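Local coordinates for protein 3-oxosteroid 1-dehydrogenase (Sterolibacterium denitrificans, PDB 7P18) that probably uses its bound FAD to dehydrogenate 3-oxosteroids, turning them into 3-oxo-Delta(1)-steroids as an electron acceptor is reduced, at residues W54-N58 and Y90-P95; Q60-D65 and K126-M132; D505-R509 and R552-H556; N104-Q108 and G215-A219; P134-A140 and R204-L208. One frame throughout, in Å; residues are numbered along the deposited sequence.

Contact 1: residues W54-N58 and Y90-P95; sequences WIPNN and YLESAP
Tyr90 opens the contact with its hydroxyl: OH donates to Trp54 O at 2.6 Å, the donor tilted 20° from the carbonyl plane. With CG anti to the backbone N (chi1 -179°), the phenol stretches away from the helix and reaches that oxygen, while its CE2 approaches Trp54 CE3 and the two side chains cross at about a right angle. Tyrosine suits the place, since its ring packs as a hydrophobic body and its hydroxyl serves a buried carbonyl. Next, Leu91 sets CD2 3.7 Å from Pro56 CG; the same proline CG covers one face of the Trp54 indole, offset toward the rim. The Leu91 carbonyl joins the loop through a water that donates to both Leu91 O and Pro56 O. Ala94 is small enough to let Ile55 lie against the helix, with Ile55 CD1 3.9 Å from Ala94 CB. Pro95, at a kink where the helix lacks one backbone bond, receives Ile55 CG2 at 3.6 Å from its N, and its CG touches Pro56 O in the type II turn from Ile55 to Asn58. This buried contact seats the loop that follows strand 53-54 on helix 84-104, with helix 67-78 over Pro56 and Leu91, helix 543-559 against Tyr90 and Ala94, and strand 131-138 beside Trp54 and Ile55.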
# COMPACT_ATOMS: atom_id res chain seq x y z
N TRP A 54 -9.18 -5.63 -0.08
CA TRP A 54 -9.77 -6.32 1.08
C TRP A 54 -11.29 -6.32 0.91
O TRP A 54 -11.91 -5.27 1.08
CB TRP A 54 -9.33 -5.68 2.38
CG TRP A 54 -9.80 -6.41 3.59
CD1 TRP A 54 -9.27 -7.56 4.11
CD2 TRP A 54 -10.87 -6.03 4.47
NE1 TRP A 54 -9.90 -7.88 5.26
CE2 TRP A 54 -10.91 -6.98 5.50
CE3 TRP A 54 -11.79 -4.98 4.49
CZ2 TRP A 54 -11.86 -6.94 6.53
CZ3 TRP A 54 -12.71 -4.92 5.52
CH2 TRP A 54 -12.75 -5.90 6.51
N ILE A 55 -11.83 -7.46 0.50
CA ILE A 55 -13.24 -7.58 0.03
C ILE A 55 -13.93 -8.60 0.91
O ILE A 55 -13.99 -9.80 0.62
CB ILE A 55 -13.32 -7.97 -1.47
CG1 ILE A 55 -12.37 -7.16 -2.36
CG2 ILE A 55 -14.77 -7.85 -1.94
CD1 ILE A 55 -12.74 -5.68 -2.52
N PRO A 56 -14.56 -8.15 2.01
CA PRO A 56 -15.29 -9.09 2.85
C PRO A 56 -16.42 -9.70 2.01
O PRO A 56 -17.01 -9.01 1.21
CB PRO A 56 -15.78 -8.25 4.02
CG PRO A 56 -14.87 -7.02 3.99
CD PRO A 56 -14.59 -6.77 2.53
N ASN A 57 -16.70 -10.97 2.27
CA ASN A 57 -17.89 -11.68 1.75
C ASN A 57 -17.84 -11.71 0.23
O ASN A 57 -18.94 -11.68 -0.43
CB ASN A 57 -19.18 -11.05 2.27
CG ASN A 57 -20.37 -11.99 2.18
OD1 ASN A 57 -20.25 -13.24 2.18
ND2 ASN A 57 -21.53 -11.35 2.16
N ASN A 58 -16.64 -11.74 -0.36
CA ASN A 58 -16.55 -11.86 -1.85
C ASN A 58 -17.05 -13.27 -2.22
O ASN A 58 -16.94 -14.23 -1.38
CB ASN A 58 -15.15 -11.53 -2.38
CG ASN A 58 -14.10 -12.54 -2.00
OD1 ASN A 58 -14.09 -13.64 -2.56
ND2 ASN A 58 -13.24 -12.20 -1.03
N TYR A 90 -19.39 0.52 1.97
CA TYR A 90 -18.14 -0.21 1.59
C TYR A 90 -18.46 -1.71 1.45
O TYR A 90 -18.08 -2.36 0.48
CB TYR A 90 -17.00 0.01 2.58
CG TYR A 90 -15.76 -0.72 2.13
CD1 TYR A 90 -15.04 -0.26 1.03
CD2 TYR A 90 -15.34 -1.89 2.72
CE1 TYR A 90 -13.91 -0.93 0.57
CE2 TYR A 90 -14.23 -2.58 2.25
CZ TYR A 90 -13.51 -2.09 1.17
OH TYR A 90 -12.40 -2.71 0.70
N LEU A 91 -19.15 -2.27 2.44
CA LEU A 91 -19.44 -3.72 2.47
C LEU A 91 -20.45 -4.08 1.38
O LEU A 91 -20.30 -5.17 0.78
CB LEU A 91 -19.93 -4.09 3.87
CG LEU A 91 -18.92 -3.88 4.97
CD1 LEU A 91 -19.53 -4.14 6.34
CD2 LEU A 91 -17.66 -4.72 4.80
N GLU A 92 -21.40 -3.20 1.10
CA GLU A 92 -22.35 -3.39 -0.02
C GLU A 92 -21.60 -3.45 -1.35
O GLU A 92 -21.84 -4.38 -2.12
CB GLU A 92 -23.38 -2.26 -0.05
CG GLU A 92 -24.36 -2.39 -1.21
CD GLU A 92 -25.36 -1.28 -1.38
OE1 GLU A 92 -25.19 -0.23 -0.77
OE2 GLU A 92 -26.33 -1.49 -2.08
N SER A 93 -20.72 -2.48 -1.62
CA SER A 93 -20.20 -2.22 -2.98
C SER A 93 -18.88 -2.95 -3.26
O SER A 93 -18.65 -3.24 -4.42
CB SER A 93 -20.07 -0.75 -3.23
OG SER A 93 -21.33 -0.12 -3.15
N ALA A 94 -18.07 -3.26 -2.26
CA ALA A 94 -16.74 -3.87 -2.50
C ALA A 94 -16.87 -5.18 -3.29
O ALA A 94 -16.21 -5.36 -4.32
CB ALA A 94 -16.01 -4.02 -1.20
N PRO A 95 -17.75 -6.14 -2.92
CA PRO A 95 -17.92 -7.34 -3.73
C PRO A 95 -18.45 -7.06 -5.14
O PRO A 95 -18.07 -7.78 -6.11
CB PRO A 95 -18.94 -8.22 -2.95
CG PRO A 95 -18.95 -7.61 -1.54
CD PRO A 95 -18.49 -6.18 -1.64
O HOH W 1 -18.91 -7.23 2.17

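Contact 2: residues Q60-D65 and K126-M132; sequences QMQIKD and KPGGRTM
Met61 and Gly129 bring the two backbones within 5.4 Å, CA to CA, where the loop 60-65 passes the irregular lead-in to strand 131-138, part of an antiparallel sheet in this FAD-binding fold. A side-on, bidentate salt bridge carries the contact. Arg130 NE donates to Asp65 OD2 at 2.9 Å, almost straight at 178°, and NH2 to Asp65 OD1 at 2.8 Å; both oxygens are met on the syn side, with the two planes 34° apart. Lys126 CG lies 3.3 Å above the centre of the guanidinium, and the lysine then bends at chi2 (-69°) to carry NZ to Lys64 O at 2.8 Å; NZ also pairs with Glu69. Arginine fits because its remaining NH1 bridges to Asp117, so one cation serves two carboxylates. Replacing Arg130 by alanine is likely to leave Asp65 and Asp117 without the cation they share and to open a gap beside Lys126 CG. Near the charges, Ile63 CD1 meets the ring atom CD of Pro127 at 3.7 Å. Gly129 has positive phi, which favours glycine, and a side chain there would crowd the methyl of Met61. At the far end, Met132 CE lies 3.4 Å from Gln60 NE2.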
# COMPACT_ATOMS: atom_id res chain seq x y z
N GLN A 60 -15.90 -15.60 -4.06
CA GLN A 60 -14.87 -16.61 -4.37
C GLN A 60 -14.32 -17.22 -3.09
O GLN A 60 -13.42 -18.08 -3.15
CB GLN A 60 -13.81 -16.00 -5.28
CG GLN A 60 -14.37 -15.57 -6.64
CD GLN A 60 -13.32 -14.81 -7.42
OE1 GLN A 60 -12.26 -15.36 -7.77
NE2 GLN A 60 -13.59 -13.54 -7.63
N MET A 61 -14.82 -16.83 -1.92
CA MET A 61 -14.27 -17.33 -0.65
C MET A 61 -14.51 -18.84 -0.48
O MET A 61 -15.60 -19.31 -0.81
CB MET A 61 -14.83 -16.53 0.52
CG MET A 61 -14.25 -15.13 0.59
SD MET A 61 -14.94 -14.13 1.93
CE MET A 61 -14.04 -14.80 3.32
N GLN A 62 -13.55 -19.55 0.08
CA GLN A 62 -13.65 -21.00 0.42
C GLN A 62 -14.23 -21.21 1.82
O GLN A 62 -14.59 -22.34 2.14
CB GLN A 62 -12.28 -21.67 0.36
CG GLN A 62 -11.73 -21.68 -1.04
CD GLN A 62 -10.33 -22.20 -1.19
OE1 GLN A 62 -9.84 -22.39 -2.31
NE2 GLN A 62 -9.62 -22.40 -0.10
N ILE A 63 -14.34 -20.15 2.63
CA ILE A 63 -14.94 -20.21 3.98
C ILE A 63 -16.15 -19.28 4.03
O ILE A 63 -16.31 -18.39 3.17
CB ILE A 63 -13.89 -19.90 5.06
CG1 ILE A 63 -13.30 -18.48 4.91
CG2 ILE A 63 -12.82 -20.97 5.08
CD1 ILE A 63 -12.51 -18.05 6.11
N LYS A 64 -16.98 -19.43 5.05
CA LYS A 64 -18.22 -18.62 5.09
C LYS A 64 -17.91 -17.26 5.72
O LYS A 64 -17.12 -17.16 6.66
CB LYS A 64 -19.38 -19.36 5.75
CG LYS A 64 -20.74 -19.15 5.05
CD LYS A 64 -20.80 -19.64 3.58
CE LYS A 64 -22.00 -19.10 2.83
NZ LYS A 64 -22.20 -19.82 1.52
N ASP A 65 -18.60 -16.25 5.20
CA ASP A 65 -18.50 -14.85 5.64
C ASP A 65 -19.89 -14.23 5.51
O ASP A 65 -20.83 -14.89 4.99
CB ASP A 65 -17.46 -14.11 4.79
CG ASP A 65 -16.90 -12.85 5.44
OD1 ASP A 65 -17.28 -12.55 6.59
OD2 ASP A 65 -16.12 -12.15 4.75
N LYS A 126 -11.71 -12.78 9.99
CA LYS A 126 -11.62 -14.05 9.24
C LYS A 126 -10.16 -14.46 9.13
O LYS A 126 -9.23 -13.62 9.13
CB LYS A 126 -12.33 -13.88 7.90
CG LYS A 126 -13.84 -13.73 8.02
CD LYS A 126 -14.54 -15.03 8.48
CE LYS A 126 -15.96 -14.74 8.94
NZ LYS A 126 -16.71 -16.00 9.22
N PRO A 127 -9.92 -15.79 9.07
CA PRO A 127 -8.56 -16.33 8.97
C PRO A 127 -7.96 -16.37 7.56
O PRO A 127 -6.81 -16.76 7.41
CB PRO A 127 -8.76 -17.73 9.55
CG PRO A 127 -10.14 -18.10 9.12
CD PRO A 127 -10.95 -16.83 9.26
N GLY A 128 -8.73 -15.96 6.55
CA GLY A 128 -8.26 -15.88 5.16
C GLY A 128 -9.38 -15.50 4.23
O GLY A 128 -10.53 -15.46 4.68
N GLY A 129 -9.06 -15.16 3.00
CA GLY A 129 -10.04 -15.17 1.92
C GLY A 129 -10.69 -13.82 1.66
O GLY A 129 -11.24 -13.68 0.58
N ARG A 130 -10.66 -12.85 2.60
CA ARG A 130 -11.23 -11.50 2.30
C ARG A 130 -10.27 -10.72 1.39
O ARG A 130 -10.73 -10.04 0.47
CB ARG A 130 -11.52 -10.72 3.59
CG ARG A 130 -12.56 -11.34 4.50
CD ARG A 130 -12.89 -10.39 5.63
NE ARG A 130 -14.14 -10.71 6.30
CZ ARG A 130 -14.44 -10.42 7.57
NH1 ARG A 130 -13.57 -9.83 8.38
NH2 ARG A 130 -15.66 -10.70 8.02
N THR A 131 -8.97 -10.81 1.64
CA THR A 131 -7.92 -10.27 0.76
C THR A 131 -8.00 -10.98 -0.60
O THR A 131 -8.07 -12.21 -0.60
CB THR A 131 -6.54 -10.41 1.39
OG1 THR A 131 -6.45 -9.63 2.59
CG2 THR A 131 -5.46 -9.99 0.41
N MET A 132 -7.97 -10.20 -1.68
CA MET A 132 -7.96 -10.67 -3.08
C MET A 132 -6.81 -10.00 -3.83
O MET A 132 -6.42 -8.83 -3.47
CB MET A 132 -9.28 -10.37 -3.79
CG MET A 132 -10.55 -10.82 -3.04
SD MET A 132 -12.05 -10.51 -4.01
CE MET A 132 -12.04 -11.94 -5.09

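Contact 3: residues D505-R509 and R552-H556; sequences DKDAR and RAANH
Arg552 and Asp507 form the charged link between the turn 505-509 and the helix. Arg552 NH2 donates to Asp507 OD1 at 2.9 Å, on the syn side though well out of the carboxylate plane, and bent (139°), while NE donates to Lys506 O at 2.8 Å. The bend at chi3 (63°) brings NE and NH2 round to the two acceptors. A water donating to Asp507 OD1 and Arg552 O adds a water-mediated tie. A leucine in place of Arg552 would probably leave Asp507 without its countercharge and Glu92 without its salt-bridge partner. Within the turn, Asp505 OD1 takes the N-H groups of Asp507, in an Asx turn, and of Arg509, while OD2 holds Arg509 NE at 2.9 Å. Held there, Arg509 offers a guanidinium face to His556 NE2, 3.8 Å above the plane; the planes are 49° apart. The imidazole also receives Asp507 CG at 3.7 Å from its CD2, and its ND1 bonds Tyr522. Two small methyls, Ala508 CB and Ala553 CB, meet at 4.0 Å and let turn and helix come close. The type I turn, between strands 486-502 and 509-511, thus rests on helix 543-559, with helix 84-104 beside Lys506 and Arg552 and strand 521-523 beside Arg509 and Ala553.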
# COMPACT_ATOMS: atom_id res chain seq x y z
N ASP A 505 -18.97 11.41 1.98
CA ASP A 505 -20.16 10.61 2.37
C ASP A 505 -20.05 9.25 1.71
O ASP A 505 -19.01 8.94 1.08
CB ASP A 505 -21.47 11.34 2.07
CG ASP A 505 -21.81 11.48 0.60
OD1 ASP A 505 -21.14 10.82 -0.24
OD2 ASP A 505 -22.78 12.23 0.28
N LYS A 506 -21.11 8.45 1.85
CA LYS A 506 -21.16 7.04 1.40
C LYS A 506 -21.06 6.93 -0.12
O LYS A 506 -20.78 5.84 -0.60
CB LYS A 506 -22.46 6.40 1.90
CG LYS A 506 -23.71 6.99 1.28
CD LYS A 506 -24.97 6.27 1.64
CE LYS A 506 -26.17 6.94 1.01
NZ LYS A 506 -27.39 6.39 1.63
N ASP A 507 -21.28 8.00 -0.85
CA ASP A 507 -21.25 8.01 -2.33
C ASP A 507 -20.02 8.79 -2.83
O ASP A 507 -19.98 9.16 -4.02
CB ASP A 507 -22.57 8.56 -2.87
CG ASP A 507 -23.73 7.63 -2.57
OD1 ASP A 507 -23.61 6.45 -2.90
OD2 ASP A 507 -24.72 8.10 -1.98
N ALA A 508 -19.06 9.01 -1.95
CA ALA A 508 -17.75 9.67 -2.22
C ALA A 508 -17.91 11.16 -2.51
O ALA A 508 -16.94 11.78 -3.04
CB ALA A 508 -17.07 8.96 -3.36
N ARG A 509 -19.04 11.77 -2.13
CA ARG A 509 -19.23 13.22 -2.32
C ARG A 509 -18.39 13.95 -1.29
O ARG A 509 -18.42 13.59 -0.09
CB ARG A 509 -20.71 13.60 -2.20
CG ARG A 509 -21.52 13.05 -3.36
CD ARG A 509 -22.92 13.66 -3.42
NE ARG A 509 -23.72 13.23 -2.30
CZ ARG A 509 -25.00 13.53 -2.11
NH1 ARG A 509 -25.63 14.31 -2.99
NH2 ARG A 509 -25.63 13.07 -1.05
N ARG A 552 -18.65 3.51 -6.50
CA ARG A 552 -19.83 4.24 -5.94
C ARG A 552 -19.91 5.67 -6.50
O ARG A 552 -21.04 6.12 -6.74
CB ARG A 552 -19.86 4.22 -4.41
CG ARG A 552 -20.08 2.83 -3.81
CD ARG A 552 -20.40 2.90 -2.32
NE ARG A 552 -21.64 3.61 -2.07
CZ ARG A 552 -22.86 3.06 -1.90
NH1 ARG A 552 -23.03 1.75 -1.92
NH2 ARG A 552 -23.91 3.85 -1.68
N ALA A 553 -18.79 6.39 -6.69
CA ALA A 553 -18.81 7.74 -7.27
C ALA A 553 -19.44 7.69 -8.66
O ALA A 553 -20.35 8.51 -8.93
CB ALA A 553 -17.42 8.37 -7.34
N ALA A 554 -18.94 6.82 -9.53
CA ALA A 554 -19.40 6.68 -10.92
C ALA A 554 -20.90 6.32 -10.88
O ALA A 554 -21.68 6.96 -11.59
CB ALA A 554 -18.64 5.63 -11.66
N ASN A 555 -21.28 5.39 -10.02
CA ASN A 555 -22.69 4.95 -9.89
C ASN A 555 -23.55 6.16 -9.50
O ASN A 555 -24.64 6.33 -10.10
CB ASN A 555 -22.82 3.81 -8.88
CG ASN A 555 -22.26 2.49 -9.34
OD1 ASN A 555 -21.92 2.30 -10.52
ND2 ASN A 555 -22.15 1.56 -8.40
N HIS A 556 -23.10 6.98 -8.56
CA HIS A 556 -23.88 8.12 -8.06
C HIS A 556 -24.06 9.14 -9.18
O HIS A 556 -25.20 9.68 -9.34
CB HIS A 556 -23.25 8.74 -6.81
CG HIS A 556 -24.13 9.77 -6.19
ND1 HIS A 556 -24.05 11.09 -6.51
CD2 HIS A 556 -25.16 9.64 -5.32
CE1 HIS A 556 -24.96 11.76 -5.82
NE2 HIS A 556 -25.61 10.88 -5.04
O HOH W 2 -23.21 5.32 -5.29

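Contact 4: residues N104-Q108 and G215-A219; sequences NMTLQ and GLRHA
Met105 and Leu107 turn their side chains onto helix 208-222 from the loop joining helix 84-104 to strand 109-111, within the FAD-binding fold. Met105 is the first residue to leave the helical conformation. Its extended chi2 (-172°) places SD 3.7 Å from Ala219 CB and 3.9 Å from Leu216 CD2, and the extended chi3 (-176°) carries CE on past Ala219 CB at 3.9 Å. The slim, flexible thioether suits a space shared by a methyl and a branched end; Leu21 and Ala24 of helix 17-28 touch the same side chain. Leu107 comes to Leu216 at a slant, CD2 to CG at 4.0 Å, and its CB rests at the same distance from Gly215 CA. Glycine is needed at that point, since a CB on it would run into Leu107 CB. Leu216 is therefore met by both hydrophobic residues of the loop, and it also packs on Ala17 and Met20. At the outer side, Thr106 and His218 also cross at a slant, with OG1 4.0 Å from both NE2 and CD2 of the imidazole. One water completes the junction, accepting from Leu107 N at 3.0 Å and donating to Gly215 O at 2.7 Å.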
# COMPACT_ATOMS: atom_id res chain seq x y z
N ASN A 104 -16.02 -7.68 -16.74
CA ASN A 104 -15.95 -6.64 -17.80
C ASN A 104 -14.50 -6.28 -18.19
O ASN A 104 -14.36 -5.32 -18.95
CB ASN A 104 -16.75 -5.42 -17.37
CG ASN A 104 -18.21 -5.77 -17.20
OD1 ASN A 104 -18.92 -5.87 -18.19
ND2 ASN A 104 -18.66 -6.00 -15.97
N MET A 105 -13.51 -7.04 -17.73
CA MET A 105 -12.07 -6.71 -17.95
C MET A 105 -11.27 -7.98 -18.11
O MET A 105 -11.69 -9.04 -17.59
CB MET A 105 -11.52 -5.89 -16.78
CG MET A 105 -12.29 -4.57 -16.55
SD MET A 105 -11.44 -3.53 -15.29
CE MET A 105 -12.59 -2.18 -15.14
N THR A 106 -10.11 -7.89 -18.78
CA THR A 106 -9.13 -8.99 -18.87
C THR A 106 -8.52 -9.20 -17.49
O THR A 106 -8.26 -10.36 -17.10
CB THR A 106 -8.11 -8.74 -20.00
OG1 THR A 106 -8.86 -8.66 -21.20
CG2 THR A 106 -7.12 -9.86 -20.17
N LEU A 107 -8.30 -8.12 -16.76
CA LEU A 107 -7.87 -8.16 -15.33
C LEU A 107 -8.83 -9.07 -14.54
O LEU A 107 -10.03 -8.91 -14.74
CB LEU A 107 -7.90 -6.72 -14.81
CG LEU A 107 -7.57 -6.52 -13.34
CD1 LEU A 107 -6.15 -6.98 -13.05
CD2 LEU A 107 -7.77 -5.05 -13.00
N GLN A 108 -8.29 -9.96 -13.73
CA GLN A 108 -9.04 -10.94 -12.90
C GLN A 108 -8.48 -10.89 -11.46
O GLN A 108 -7.25 -10.96 -11.29
CB GLN A 108 -8.98 -12.34 -13.51
CG GLN A 108 -9.57 -12.45 -14.93
CD GLN A 108 -11.07 -12.28 -14.95
OE1 GLN A 108 -11.78 -12.99 -14.22
NE2 GLN A 108 -11.55 -11.29 -15.68
N GLY A 215 -3.89 -3.77 -16.11
CA GLY A 215 -5.26 -4.25 -16.42
C GLY A 215 -6.26 -3.11 -16.49
O GLY A 215 -7.08 -3.11 -17.40
N LEU A 216 -6.18 -2.13 -15.58
CA LEU A 216 -7.14 -0.99 -15.58
C LEU A 216 -6.81 -0.09 -16.78
O LEU A 216 -7.75 0.43 -17.43
CB LEU A 216 -7.09 -0.25 -14.25
CG LEU A 216 -7.66 -1.04 -13.06
CD1 LEU A 216 -7.30 -0.36 -11.74
CD2 LEU A 216 -9.18 -1.16 -13.19
N ARG A 217 -5.53 0.07 -17.10
CA ARG A 217 -5.16 0.89 -18.29
C ARG A 217 -5.77 0.24 -19.53
O ARG A 217 -6.33 0.95 -20.35
CB ARG A 217 -3.65 1.06 -18.43
CG ARG A 217 -3.29 1.94 -19.62
CD ARG A 217 -3.61 3.38 -19.34
NE ARG A 217 -3.44 4.30 -20.46
CZ ARG A 217 -4.35 4.53 -21.41
NH1 ARG A 217 -5.49 3.87 -21.45
NH2 ARG A 217 -4.07 5.40 -22.37
N HIS A 218 -5.66 -1.07 -19.65
CA HIS A 218 -6.20 -1.86 -20.78
C HIS A 218 -7.71 -1.66 -20.89
O HIS A 218 -8.19 -1.42 -21.99
CB HIS A 218 -5.81 -3.32 -20.63
CG HIS A 218 -6.33 -4.16 -21.75
ND1 HIS A 218 -5.75 -4.14 -23.02
CD2 HIS A 218 -7.37 -5.02 -21.81
CE1 HIS A 218 -6.42 -4.96 -23.81
NE2 HIS A 218 -7.42 -5.50 -23.10
N ALA A 219 -8.44 -1.71 -19.77
CA ALA A 219 -9.89 -1.44 -19.72
C ALA A 219 -10.21 -0.06 -20.29
O ALA A 219 -11.19 0.07 -21.05
CB ALA A 219 -10.41 -1.56 -18.30
O HOH W 3 -8.18 -5.47 -18.11

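Contact 5: residues P134-A140 and R204-L208; sequences PMLFDAA and RKRGL
An antiparallel strand pairing, whose second segment ends near the steroid pocket at Leu208, joins Phe137 and Asp138 to Arg206 and Lys205. Phe137 and Arg206 are a hydrogen-bonded pair: Phe137 N donates to Arg206 O at 2.8 Å and Arg206 N to Phe137 O at 2.7 Å. Asp138 and Lys205 follow as a non-hydrogen-bonded pair, and beyond them Ala139 N donates to Arg204 O at 2.8 Å. Asp138 OD1 has two tasks. It accepts from Ala140 N in an Asx turn, well above the carboxylate plane, and forms a salt bridge with Arg204 NH1 at 2.7 Å, a weak, bent bond (122°) with the flat groups 78° apart. The bend of Arg204 at chi3 (71°) brings NH1 back toward the aspartate, while its NE bridges to Asp193. A short aspartate suits both bonds, and the small Ala139 and Ala140 let the arginines lie close, with Ala139 CB 3.9 Å from Arg206 CG. Leu136 lays CD2 3.7 Å from Gly207 CA, where a side chain on the glycine would be tight. Two waters bridge the segments, one from Pro134 O to Leu208 N, the other from Leu136 O to Lys205 NZ. Past the pairing, the side chain of Leu208 comes within about 4 Å of the steroid product. Helix 208-222 follows and packs Ala211 against Pro134 and Phe137, while helices 179-191 and 194-197 lie against Lys205 and Arg204.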
# COMPACT_ATOMS: atom_id res chain seq x y z
N PRO A 134 -4.66 -9.79 -8.02
CA PRO A 134 -4.76 -10.00 -9.46
C PRO A 134 -4.03 -11.24 -9.98
O PRO A 134 -2.98 -11.61 -9.44
CB PRO A 134 -4.06 -8.79 -10.09
CG PRO A 134 -3.71 -7.87 -8.94
CD PRO A 134 -3.75 -8.68 -7.68
N MET A 135 -4.62 -11.90 -10.97
CA MET A 135 -3.88 -12.86 -11.83
C MET A 135 -2.80 -12.07 -12.61
O MET A 135 -3.00 -10.85 -12.88
CB MET A 135 -4.84 -13.53 -12.81
CG MET A 135 -5.88 -14.39 -12.12
SD MET A 135 -6.83 -15.35 -13.35
CE MET A 135 -5.59 -16.60 -13.73
N LEU A 136 -1.70 -12.73 -12.94
CA LEU A 136 -0.68 -12.12 -13.85
C LEU A 136 -1.39 -11.58 -15.10
O LEU A 136 -2.32 -12.23 -15.63
CB LEU A 136 0.39 -13.16 -14.21
CG LEU A 136 1.25 -13.71 -13.08
CD1 LEU A 136 2.29 -14.68 -13.64
CD2 LEU A 136 1.96 -12.62 -12.30
N PHE A 137 -1.02 -10.38 -15.51
CA PHE A 137 -1.61 -9.67 -16.65
C PHE A 137 -0.55 -9.57 -17.77
O PHE A 137 0.65 -9.30 -17.49
CB PHE A 137 -2.11 -8.29 -16.22
CG PHE A 137 -2.86 -7.58 -17.30
CD1 PHE A 137 -4.20 -7.80 -17.49
CD2 PHE A 137 -2.20 -6.73 -18.18
CE1 PHE A 137 -4.88 -7.19 -18.52
CE2 PHE A 137 -2.87 -6.13 -19.22
CZ PHE A 137 -4.22 -6.35 -19.37
N ASP A 138 -1.03 -9.72 -19.01
CA ASP A 138 -0.22 -9.69 -20.26
C ASP A 138 -0.07 -8.26 -20.75
O ASP A 138 -1.00 -7.76 -21.39
CB ASP A 138 -0.93 -10.53 -21.32
CG ASP A 138 -0.13 -10.71 -22.61
OD1 ASP A 138 1.07 -10.30 -22.63
OD2 ASP A 138 -0.71 -11.28 -23.53
N ALA A 139 1.06 -7.61 -20.42
CA ALA A 139 1.39 -6.22 -20.85
C ALA A 139 1.41 -6.07 -22.38
O ALA A 139 1.21 -4.92 -22.87
CB ALA A 139 2.72 -5.83 -20.26
N ALA A 140 1.61 -7.15 -23.14
CA ALA A 140 1.56 -7.07 -24.63
C ALA A 140 0.20 -6.51 -25.05
O ALA A 140 0.15 -5.78 -26.05
CB ALA A 140 1.83 -8.41 -25.27
N ARG A 204 6.97 -9.50 -19.58
CA ARG A 204 5.71 -9.21 -20.30
C ARG A 204 4.50 -9.43 -19.36
O ARG A 204 3.45 -8.75 -19.53
CB ARG A 204 5.62 -10.17 -21.48
CG ARG A 204 4.35 -10.02 -22.30
CD ARG A 204 4.50 -10.67 -23.65
NE ARG A 204 4.54 -12.11 -23.53
CZ ARG A 204 3.48 -12.90 -23.65
NH1 ARG A 204 2.28 -12.40 -23.88
NH2 ARG A 204 3.64 -14.20 -23.52
N LYS A 205 4.60 -10.45 -18.52
CA LYS A 205 3.61 -10.75 -17.46
C LYS A 205 3.88 -9.80 -16.30
O LYS A 205 5.04 -9.73 -15.81
CB LYS A 205 3.68 -12.20 -17.00
CG LYS A 205 3.42 -13.25 -18.07
CD LYS A 205 2.09 -13.11 -18.70
CE LYS A 205 1.85 -14.14 -19.76
NZ LYS A 205 0.40 -14.30 -20.01
N ARG A 206 2.83 -9.12 -15.87
CA ARG A 206 2.88 -8.23 -14.69
C ARG A 206 2.07 -8.86 -13.55
O ARG A 206 1.05 -9.51 -13.80
CB ARG A 206 2.38 -6.84 -15.10
CG ARG A 206 2.96 -6.26 -16.39
CD ARG A 206 4.47 -6.28 -16.46
NE ARG A 206 5.13 -5.61 -15.35
CZ ARG A 206 6.39 -5.81 -14.96
NH1 ARG A 206 7.18 -6.67 -15.57
NH2 ARG A 206 6.86 -5.13 -13.92
N GLY A 207 2.54 -8.66 -12.33
CA GLY A 207 1.91 -9.13 -11.09
C GLY A 207 1.60 -7.99 -10.14
O GLY A 207 2.04 -6.84 -10.38
N LEU A 208 0.84 -8.30 -9.10
CA LEU A 208 0.61 -7.40 -7.94
C LEU A 208 0.03 -6.10 -8.46
O LEU A 208 -0.83 -6.16 -9.35
CB LEU A 208 1.94 -7.21 -7.21
CG LEU A 208 2.63 -8.50 -6.80
CD1 LEU A 208 3.95 -8.18 -6.10
CD2 LEU A 208 1.76 -9.38 -5.91
O HOH W 4 -0.85 -10.59 -8.20
O HOH W 5 -1.96 -13.08 -18.50

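In the fold
Contacts 1 and 2 share one loop: Ile55 N bonds Arg130 O and Asn57 N bonds Asp65 OD2, each at 2.8 Å, and their centres are 11 Å apart. Contact 3 meets contact 1 through Arg552, whose NH1 reaches Glu92 and Ser93 on helix 84-104. That helix runs on to contact 4, which touches contact 5 through Gln108 O and Met135 N and through Phe137 packing on Gly215 and His218. Strand 131-138 links contacts 2 and 5. The side chain of Trp54 in contact 1 is about 7 Å from both FAD and the steroid, which contact 5 approaches through Leu208, whereas contact 3 lies away from the annotated sites.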